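PDB 3ZHN: PA_0080 from Pseudomonas aeruginosa, which is the lipoprotein TssJ1 of the type VI secretion system and probably helps to assemble the system's membrane complex at the outer membrane. Local coordinates for residues A[81-84]-A[85-89]; A[133-137]-A[138-142]; A[144-148]-A[149-153]. One frame throughout, in Å; residues are numbered along the deposited sequence.

Contact 1: residues A[81-84]-A[85-89]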
ATOM      1  N   SER A  81      -6.851  10.982  12.941  1.00 21.05           N
ATOM      2  CA  SER A  81      -8.183  11.355  13.384  1.00 22.15           C
ATOM      3  C   SER A  81      -9.220  10.356  12.850  1.00 17.70           C
ATOM      4  O   SER A  81     -10.161   9.991  13.540  1.00 24.67           O
ATOM      5  CB  SER A  81      -8.532  12.776  12.921  1.00 29.19           C
ATOM      6  OG  SER A  81      -9.889  13.002  13.211  1.00 40.60           O
ATOM      7  N   THR A  82      -9.024   9.919  11.617  1.00 15.32           N
ATOM      8  CA  THR A  82     -10.001   9.085  10.915  1.00 14.81           C
ATOM      9  C   THR A  82      -9.982   7.624  11.464  1.00 15.44           C
ATOM     10  O   THR A  82     -11.034   7.030  11.669  1.00 19.14           O
ATOM     11  CB  THR A  82      -9.657   9.076   9.418  1.00 17.90           C
ATOM     12  OG1 THR A  82      -9.808  10.405   8.919  1.00 18.77           O
ATOM     13  CG2 THR A  82     -10.566   8.106   8.672  1.00 18.16           C
ATOM     14  N   LEU A  83      -8.782   7.126  11.771  1.00 12.81           N
ATOM     15  CA  LEU A  83      -8.604   5.716  12.133  1.00 15.40           C
ATOM     16  C   LEU A  83      -8.394   5.447  13.622  1.00 12.83           C
ATOM     17  O   LEU A  83      -8.630   4.339  14.100  1.00 15.14           O
ATOM     18  CB  LEU A  83      -7.473   5.128  11.305  1.00 13.76           C
ATOM     19  CG  LEU A  83      -7.711   5.209   9.796  1.00 14.86           C
ATOM     20  CD1 LEU A  83      -6.385   4.783   9.149  1.00 14.16           C
ATOM     21  CD2 LEU A  83      -8.997   4.450   9.338  1.00 16.25           C
ATOM     22  N   GLY A  84      -7.977   6.493  14.347  1.00 15.32           N
ATOM     23  CA  GLY A  84      -7.732   6.403  15.805  1.00 16.94           C
ATOM     24  C   GLY A  84      -6.814   5.266  16.117  1.00 15.19           C
ATOM     25  O   GLY A  84      -5.755   5.085  15.507  1.00 15.10           O
ATOM     26  N   GLY A  85      -7.279   4.462  17.048  1.00 20.05           N
ATOM     27  CA  GLY A  85      -6.519   3.316  17.568  1.00 17.09           C
ATOM     28  C   GLY A  85      -6.197   2.232  16.588  1.00 15.81           C
ATOM     29  O   GLY A  85      -5.311   1.417  16.833  1.00 21.12           O
ATOM     30  N   ASP A  86      -6.966   2.180  15.499  1.00 15.99           N
ATOM     31  CA  ASP A  86      -6.753   1.166  14.435  1.00 12.72           C
ATOM     32  C   ASP A  86      -5.361   1.404  13.792  1.00 11.51           C
ATOM     33  O   ASP A  86      -4.820   0.502  13.216  1.00 11.75           O
ATOM     34  CB  ASP A  86      -7.783   1.305  13.286  1.00 14.94           C
ATOM     35  CG  ASP A  86      -9.240   0.872  13.649  1.00 15.03           C
ATOM     36  OD1 ASP A  86      -9.479   0.323  14.777  1.00 18.68           O
ATOM     37  OD2 ASP A  86     -10.146   1.136  12.765  1.00 15.62           O
ATOM     38  N   LEU A  87      -4.852   2.627  13.837  1.00 10.78           N
ATOM     39  CA  LEU A  87      -3.663   3.004  13.056  1.00  9.85           C
ATOM     40  C   LEU A  87      -2.401   2.866  13.889  1.00 11.62           C
ATOM     41  O   LEU A  87      -2.270   3.529  14.889  1.00 16.04           O
ATOM     42  CB  LEU A  87      -3.764   4.410  12.543  1.00 13.21           C
ATOM     43  CG  LEU A  87      -2.609   4.889  11.669  1.00 15.29           C
ATOM     44  CD1 LEU A  87      -2.367   3.963  10.468  1.00 14.92           C
ATOM     45  CD2 LEU A  87      -2.884   6.359  11.277  1.00 19.50           C
ATOM     46  N   VAL A  88      -1.510   1.971  13.464  1.00 10.28           N
ATOM     47  CA  VAL A  88      -0.240   1.696  14.107  1.00 10.54           C
ATOM     48  C   VAL A  88       0.891   2.612  13.506  1.00 11.36           C
ATOM     49  O   VAL A  88       1.646   3.200  14.218  1.00 12.31           O
ATOM     50  CB  VAL A  88       0.124   0.205  14.050  1.00 11.43           C
ATOM     51  CG1 VAL A  88       1.454  -0.042  14.651  1.00 13.22           C
ATOM     52  CG2 VAL A  88      -0.918  -0.630  14.799  1.00 12.93           C
ATOM     53  N   GLU A  89       0.955   2.706  12.181  1.00 11.77           N
ATOM     54  CA  GLU A  89       2.006   3.407  11.507  1.00 11.52           C
ATOM     55  C   GLU A  89       1.555   3.727  10.102  1.00 11.14           C
ATOM     56  O   GLU A  89       0.786   2.950   9.479  1.00 12.74           O
ATOM     57  CB  GLU A  89       3.287   2.550  11.485  1.00 13.85           C
ATOM     58  CG  GLU A  89       4.429   3.105  10.724  1.00 14.79           C
ATOM     59  CD  GLU A  89       5.636   2.170  10.686  1.00 16.18           C
ATOM     60  OE1 GLU A  89       5.796   1.316  11.607  1.00 18.16           O
ATOM     61  OE2 GLU A  89       6.434   2.309   9.745  1.00 16.29           O
TER
HETATM   62  O   HOH W   1     -11.399   3.466  13.428  1.00 34.84           O
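Leu83 and Leu87 touch across the turn that ends helix 79-83, and they meet close to the backbone: CB of Leu87, directed toward Leu83 and Gly84, lies 4.0 Å from CB of Leu83. Beyond that point the two side chains find different company. Leu83 packs on Leu61, Ala66 and Phe67, whereas Leu87, with CG anti to the backbone N (chi1 -178°), packs on Tyr59, Ala79 and Gln80. Asp86 approaches Leu83 from another direction. Its CB sits 3.3 Å from Leu83 O, and with CG beside the backbone N (chi1 -71°) the carboxylate stands next to that carbonyl rather than over the leucine side chain. A water spans the two groups, donating to Asp86 OD2 at 2.7 Å and to Leu83 O at 3.0 Å. The same carbonyl accepts Asp86 N, 3.1 Å from Leu83 O, with the donor above the carbonyl plane. One residue on, Leu87 N donates to Gly84 O over 3.1 Å and is similarly raised above the plane. Gly84, the first residue to leave the helical conformation, has positive phi, and the chain then passes through the short 3-10 segment into strand 87-95, where Val88 and Glu89 both face Glu60 in a classic beta bulge. The contact thus combines apolar packing with a polar grip on one carbonyl: Leu83 O, at the end of the helix, has its acceptor needs met locally by an amide and by a water that the aspartate helps to hold.

Contact 2: residues A[133-137]-A[138-142]; sequences DVPGQ and RTSHL
Three groups in and beside this turn, the carbonyls of Pro135 and Arg138 and the hydroxyl of Ser140, close on a single water. The water donates to Pro135 O at 2.7 Å and, weakly, to Arg138 O at 2.8 Å, while Ser140 OG comes within 2.5 Å of it. With OG beside its backbone N (chi1 -63°), Ser140 directs the hydroxyl toward the incoming chain, where it also touches carbon: Val134 CG1 lies 3.7 Å from Ser140 OG, and Pro135 CD is 3.9 Å from that oxygen. The water therefore acts as a bridge inside the bend, joining backbone and side-chain groups that have no direct hydrogen bond to each other. Residues Pro135 to Arg138 form a type II beta turn, with Gln137 taking the positive phi of its third position; the turn is somewhat open, and Pro135 O and Arg138 N do not bond directly. Arg138 folds its aliphatic part back toward the start of the turn. Its chain is extended from CG to NE, and CD rests 3.9 Å from Pro135 CB, at one corner of the proline ring. A second water donates to Gly136 O at 2.6 Å and accepts weakly from Arg138 NE, 3.3 Å from that water. In the fold, this turn carries the chain from strand 129-133, at the edge of the antiparallel sheet, into strand 139-146 of the mixed sheet. Buried Val134 packs between the sheets on Thr31, Val33 and Leu114, Gln137 N bonds to Thr31 OG1, and the backbone of Ser140 pairs with Arg32 and Val34 of strand 31-39.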
ATOM      1  N   ASP A 133      -5.030  -8.892   5.072  1.00  9.04           N
ATOM      2  CA  ASP A 133      -4.792  -9.494   6.384  1.00  9.65           C
ATOM      3  C   ASP A 133      -3.505 -10.309   6.263  1.00  9.18           C
ATOM      4  O   ASP A 133      -3.317 -11.116   5.355  1.00  9.18           O
ATOM      5  CB  ASP A 133      -5.939 -10.410   6.746  1.00  9.93           C
ATOM      6  CG  ASP A 133      -7.240  -9.662   6.867  1.00  9.73           C
ATOM      7  OD1 ASP A 133      -7.507  -9.089   7.929  1.00 11.78           O
ATOM      8  OD2 ASP A 133      -8.000  -9.629   5.854  1.00 11.58           O
ATOM      9  N   VAL A 134      -2.640 -10.139   7.225  1.00 10.34           N
ATOM     10  CA  VAL A 134      -1.286 -10.756   7.273  1.00 10.96           C
ATOM     11  C   VAL A 134      -1.252 -11.697   8.492  1.00 11.35           C
ATOM     12  O   VAL A 134      -1.506 -11.252   9.599  1.00 14.29           O
ATOM     13  CB  VAL A 134      -0.160  -9.716   7.382  1.00 13.81           C
ATOM     14  CG1 VAL A 134       1.191 -10.403   7.527  1.00 17.72           C
ATOM     15  CG2 VAL A 134      -0.159  -8.840   6.132  1.00 18.22           C
ATOM     16  N   PRO A 135      -1.061 -13.019   8.272  1.00 11.90           N
ATOM     17  CA  PRO A 135      -0.988 -13.920   9.444  1.00 12.49           C
ATOM     18  C   PRO A 135       0.147 -13.588  10.401  1.00 12.26           C
ATOM     19  O   PRO A 135       1.286 -13.348  10.001  1.00 14.61           O
ATOM     20  CB  PRO A 135      -0.771 -15.286   8.869  1.00 12.13           C
ATOM     21  CG  PRO A 135      -0.832 -15.162   7.443  1.00 17.20           C
ATOM     22  CD  PRO A 135      -0.839 -13.742   7.014  1.00 13.40           C
ATOM     23  N   GLY A 136      -0.213 -13.580  11.678  1.00 15.40           N
ATOM     24  CA  GLY A 136       0.716 -13.173  12.713  1.00 17.97           C
ATOM     25  C   GLY A 136       1.751 -14.241  12.960  1.00 15.45           C
ATOM     26  O   GLY A 136       1.517 -15.437  12.781  1.00 14.32           O
ATOM     27  N   GLN A 137       2.933 -13.791  13.347  1.00 16.07           N
ATOM     28  CA  GLN A 137       4.019 -14.638  13.757  1.00 13.94           C
ATOM     29  C   GLN A 137       4.469 -15.598  12.660  1.00 14.20           C
ATOM     30  O   GLN A 137       5.056 -16.654  12.914  1.00 17.47           O
ATOM     31  CB  GLN A 137       3.663 -15.330  15.080  1.00 18.81           C
ATOM     32  CG  GLN A 137       3.411 -14.307  16.217  1.00 20.61           C
ATOM     33  CD  GLN A 137       2.073 -13.579  16.097  1.00 26.56           C
ATOM     34  OE1 GLN A 137       2.010 -12.322  15.982  1.00 42.51           O
ATOM     35  NE2 GLN A 137       0.969 -14.365  16.117  1.00 27.78           N
ATOM     36  N   ARG A 138       4.253 -15.154  11.414  1.00 14.96           N
ATOM     37  CA  ARG A 138       4.658 -15.905  10.233  1.00 13.43           C
ATOM     38  C   ARG A 138       5.327 -14.938   9.234  1.00 14.16           C
ATOM     39  O   ARG A 138       5.217 -13.695   9.361  1.00 13.75           O
ATOM     40  CB  ARG A 138       3.439 -16.583   9.572  1.00 14.35           C
ATOM     41  CG  ARG A 138       2.754 -17.569  10.476  1.00 16.16           C
ATOM     42  CD  ARG A 138       1.622 -18.253   9.757  1.00 18.62           C
ATOM     43  NE  ARG A 138       1.027 -19.184  10.713  1.00 20.80           N
ATOM     44  CZ  ARG A 138       1.510 -20.400  10.955  1.00 18.79           C
ATOM     45  NH1 ARG A 138       2.557 -20.881  10.284  1.00 29.05           N
ATOM     46  NH2 ARG A 138       0.926 -21.152  11.874  1.00 26.18           N
ATOM     47  N   THR A 139       6.000 -15.497   8.224  1.00 13.34           N
ATOM     48  CA  THR A 139       6.670 -14.715   7.183  1.00 15.50           C
ATOM     49  C   THR A 139       5.795 -14.613   5.973  1.00 14.19           C
ATOM     50  O   THR A 139       5.321 -15.588   5.517  1.00 14.78           O
ATOM     51  CB  THR A 139       8.035 -15.322   6.834  1.00 15.33           C
ATOM     52  OG1 THR A 139       8.884 -15.164   7.968  1.00 17.82           O
ATOM     53  CG2 THR A 139       8.657 -14.670   5.600  1.00 14.35           C
ATOM     54  N   SER A 140       5.587 -13.385   5.490  1.00 14.39           N
ATOM     55  CA  SER A 140       4.867 -13.115   4.255  1.00 14.25           C
ATOM     56  C   SER A 140       5.737 -12.348   3.291  1.00 13.36           C
ATOM     57  O   SER A 140       6.274 -11.318   3.650  1.00 13.27           O
ATOM     58  CB  SER A 140       3.561 -12.311   4.537  1.00 17.18           C
ATOM     59  OG  SER A 140       2.631 -13.007   5.325  1.00 15.80           O
ATOM     60  N   HIS A 141       5.805 -12.816   2.055  1.00 13.95           N
ATOM     61  CA  HIS A 141       6.514 -12.164   0.962  1.00 10.66           C
ATOM     62  C   HIS A 141       5.489 -11.754  -0.096  1.00 11.36           C
ATOM     63  O   HIS A 141       4.628 -12.573  -0.435  1.00 12.07           O
ATOM     64  CB  HIS A 141       7.640 -13.035   0.393  1.00 11.63           C
ATOM     65  CG  HIS A 141       8.815 -13.211   1.304  1.00 12.88           C
ATOM     66  ND1 HIS A 141       9.999 -13.795   0.877  1.00 13.98           N
ATOM     67  CD2 HIS A 141       9.040 -12.776   2.573  1.00 15.07           C
ATOM     68  CE1 HIS A 141      10.863 -13.790   1.872  1.00 14.50           C
ATOM     69  NE2 HIS A 141      10.301 -13.199   2.922  1.00 14.40           N
ATOM     70  N   LEU A 142       5.611 -10.543  -0.589  1.00 10.44           N
ATOM     71  CA  LEU A 142       4.609  -9.949  -1.481  1.00 11.41           C
ATOM     72  C   LEU A 142       5.335  -9.256  -2.617  1.00 11.99           C
ATOM     73  O   LEU A 142       6.285  -8.527  -2.425  1.00 15.00           O
ATOM     74  CB  LEU A 142       3.741  -8.991  -0.740  1.00 11.74           C
ATOM     75  CG  LEU A 142       2.991  -9.482   0.471  1.00 11.59           C
ATOM     76  CD1 LEU A 142       2.418  -8.339   1.219  1.00 14.85           C
ATOM     77  CD2 LEU A 142       1.841 -10.377   0.059  1.00 14.35           C
TER
HETATM   78  O   HOH W   2       2.950 -13.022   7.853  1.00 15.28           O
HETATM   79  O   HOH W   3      -0.581 -17.001  12.674  1.00 21.07           O

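Contact 3: residues A[144-148]-A[149-153]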
ATOM      1  N   ILE A 144       4.216  -6.327  -5.069  1.00 10.36           N
ATOM      2  CA  ILE A 144       3.170  -5.321  -5.204  1.00  9.56           C
ATOM      3  C   ILE A 144       3.507  -4.487  -6.447  1.00  8.74           C
ATOM      4  O   ILE A 144       4.556  -3.831  -6.494  1.00 11.20           O
ATOM      5  CB  ILE A 144       3.003  -4.485  -3.951  1.00 10.49           C
ATOM      6  CG1 ILE A 144       2.577  -5.413  -2.793  1.00 12.70           C
ATOM      7  CG2 ILE A 144       1.949  -3.405  -4.162  1.00 11.79           C
ATOM      8  CD1 ILE A 144       2.297  -4.794  -1.477  1.00 14.52           C
ATOM      9  N   THR A 145       2.619  -4.504  -7.454  1.00  9.00           N
ATOM     10  CA  THR A 145       2.777  -3.765  -8.690  1.00  9.64           C
ATOM     11  C   THR A 145       1.925  -2.519  -8.608  1.00  9.34           C
ATOM     12  O   THR A 145       0.727  -2.608  -8.311  1.00 10.81           O
ATOM     13  CB  THR A 145       2.491  -4.663  -9.935  1.00 11.40           C
ATOM     14  OG1 THR A 145       3.391  -5.771  -9.853  1.00 11.50           O
ATOM     15  CG2 THR A 145       2.758  -3.873 -11.240  1.00 11.65           C
ATOM     16  N   LEU A 146       2.532  -1.382  -8.929  1.00 10.10           N
ATOM     17  CA  LEU A 146       1.815  -0.149  -9.136  1.00  9.81           C
ATOM     18  C   LEU A 146       1.668   0.050 -10.652  1.00 10.30           C
ATOM     19  O   LEU A 146       2.630   0.403 -11.334  1.00  8.60           O
ATOM     20  CB  LEU A 146       2.529   1.014  -8.515  1.00  9.53           C
ATOM     21  CG  LEU A 146       2.779   0.844  -6.989  1.00 12.49           C
ATOM     22  CD1 LEU A 146       1.550   0.553  -6.192  1.00 11.63           C
ATOM     23  CD2 LEU A 146       3.963  -0.050  -6.651  1.00 17.94           C
ATOM     24  N   GLY A 147       0.474  -0.257 -11.151  1.00  9.73           N
ATOM     25  CA  GLY A 147       0.191  -0.129 -12.586  1.00  9.04           C
ATOM     26  C   GLY A 147      -0.246   1.254 -13.057  1.00  8.34           C
ATOM     27  O   GLY A 147      -0.109   2.245 -12.317  1.00 10.22           O
ATOM     28  N   ALA A 148      -0.663   1.333 -14.304  1.00  9.12           N
ATOM     29  CA  ALA A 148      -1.149   2.595 -14.804  1.00 10.12           C
ATOM     30  C   ALA A 148      -2.289   3.110 -13.891  1.00  7.73           C
ATOM     31  O   ALA A 148      -2.388   4.357 -13.694  1.00  9.79           O
ATOM     32  CB  ALA A 148      -1.689   2.435 -16.187  1.00 11.92           C
ATOM     33  N   GLN A 149      -3.141   2.198 -13.418  1.00  8.74           N
ATOM     34  CA  GLN A 149      -4.334   2.608 -12.664  1.00  8.66           C
ATOM     35  C   GLN A 149      -4.776   1.667 -11.546  1.00  8.75           C
ATOM     36  O   GLN A 149      -5.905   1.785 -11.077  1.00 11.40           O
ATOM     37  CB  GLN A 149      -5.583   2.889 -13.601  1.00  9.45           C
ATOM     38  CG  GLN A 149      -6.087   1.715 -14.307  1.00  9.33           C
ATOM     39  CD  GLN A 149      -7.025   2.003 -15.444  1.00 11.09           C
ATOM     40  OE1 GLN A 149      -6.956   3.013 -16.075  1.00 14.11           O
ATOM     41  NE2 GLN A 149      -7.911   1.080 -15.683  1.00 13.20           N
ATOM     42  N   ALA A 150      -3.880   0.813 -11.048  1.00  8.64           N
ATOM     43  CA  ALA A 150      -4.252  -0.121 -10.039  1.00  8.24           C
ATOM     44  C   ALA A 150      -3.024  -0.642  -9.278  1.00  8.68           C
ATOM     45  O   ALA A 150      -1.962  -0.914  -9.879  1.00 10.35           O
ATOM     46  CB  ALA A 150      -4.996  -1.306 -10.661  1.00 11.00           C
ATOM     47  N   ILE A 151      -3.241  -0.822  -7.991  1.00 10.22           N
ATOM     48  CA  ILE A 151      -2.365  -1.578  -7.108  1.00  8.40           C
ATOM     49  C   ILE A 151      -2.738  -3.042  -7.248  1.00  8.15           C
ATOM     50  O   ILE A 151      -3.892  -3.385  -7.048  1.00 10.60           O
ATOM     51  CB  ILE A 151      -2.516  -1.211  -5.624  1.00  8.80           C
ATOM     52  CG1 ILE A 151      -2.386   0.295  -5.399  1.00 11.11           C
ATOM     53  CG2 ILE A 151      -1.544  -2.026  -4.809  1.00  9.88           C
ATOM     54  CD1 ILE A 151      -2.838   0.717  -4.049  1.00 12.32           C
ATOM     55  N   GLY A 152      -1.767  -3.889  -7.565  1.00  8.77           N
ATOM     56  CA  GLY A 152      -1.881  -5.314  -7.665  1.00  8.52           C
ATOM     57  C   GLY A 152      -0.935  -6.013  -6.678  1.00  8.18           C
ATOM     58  O   GLY A 152       0.267  -5.782  -6.658  1.00 12.40           O
ATOM     59  N   ILE A 153      -1.493  -6.932  -5.885  1.00  9.72           N
ATOM     60  CA  ILE A 153      -0.704  -7.665  -4.932  1.00  9.13           C
ATOM     61  C   ILE A 153      -0.737  -9.167  -5.256  1.00 11.20           C
ATOM     62  O   ILE A 153      -1.819  -9.758  -5.511  1.00 13.01           O
ATOM     63  CB  ILE A 153      -1.290  -7.461  -3.513  1.00 10.70           C
ATOM     64  CG1 ILE A 153      -1.458  -5.987  -3.135  1.00 11.47           C
ATOM     65  CG2 ILE A 153      -0.521  -8.286  -2.463  1.00 11.42           C
ATOM     66  CD1 ILE A 153      -2.128  -5.780  -1.766  1.00 14.99           C
TER
HETATM   67  O   HOH W   4       2.466  -7.871  -8.391  1.00 12.76           O
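The hairpin formed by strands 139-146 and 151-155 closes one edge of the mixed sheet, and its paired strand segments run antiparallel, at 163°. Thr145 and Gly152 form the hydrogen-bonded pair: Thr145 N donates to Gly152 O at 2.8 Å, and Gly152 N returns the bond to Thr145 O at 2.9 Å, both donors lying in the carbonyl plane. Nearer the turn, Gly147 N reaches Ala150 O at 2.8 Å. The flanking non-hydrogen-bonded pairs, Ile144 with Ile153 and Leu146 with Ile151, direct their side chains to one face. There they lie side by side: CG2 of Ile144 meets CG2 of Ile151 at 3.8 Å, CG1 of Ile144 approaches CG1 of Ile153 at 4.1 Å, and CD1 of Leu146 reaches CG1 of Ile151 at 4.0 Å. Ile144 can serve two partners because its branches diverge, CG2 anti to the backbone N and CG1 beside it (chi1 -62°). Phe116 of the other sheet packs on all three isoleucines. On the opposite face, Thr145 OG1 holds a water at 2.7 Å, which also makes a weak bond to Gly152 O. The two faces thus differ in chemistry: branched aliphatic carbon seals the hairpin against the facing sheet, a bound water sits on the face carrying Thr145, and straight backbone bonds between them fix the register.

Along the chain the three contacts follow in series, and each is a place where the chain changes element. Contact 1 leads from helix 79-83 into strand 87-95 of the antiparallel sheet, contact 2 carries the chain from that sheet to the mixed one, and contact 3 turns it back at the mixed sheet's edge. Contacts 2 and 3 share strand 139-146; although their centres are about 20 Å apart they touch, with Leu142 CD2 4.0 Å from Ile153 CG2. Contact 1 stands apart, its centre about 21 Å from that of contact 2 and about 24 Å from that of contact 3. The fold packs two beta sheets face to face, with contact 1 where the helices between strands 54-61 and 87-95 end.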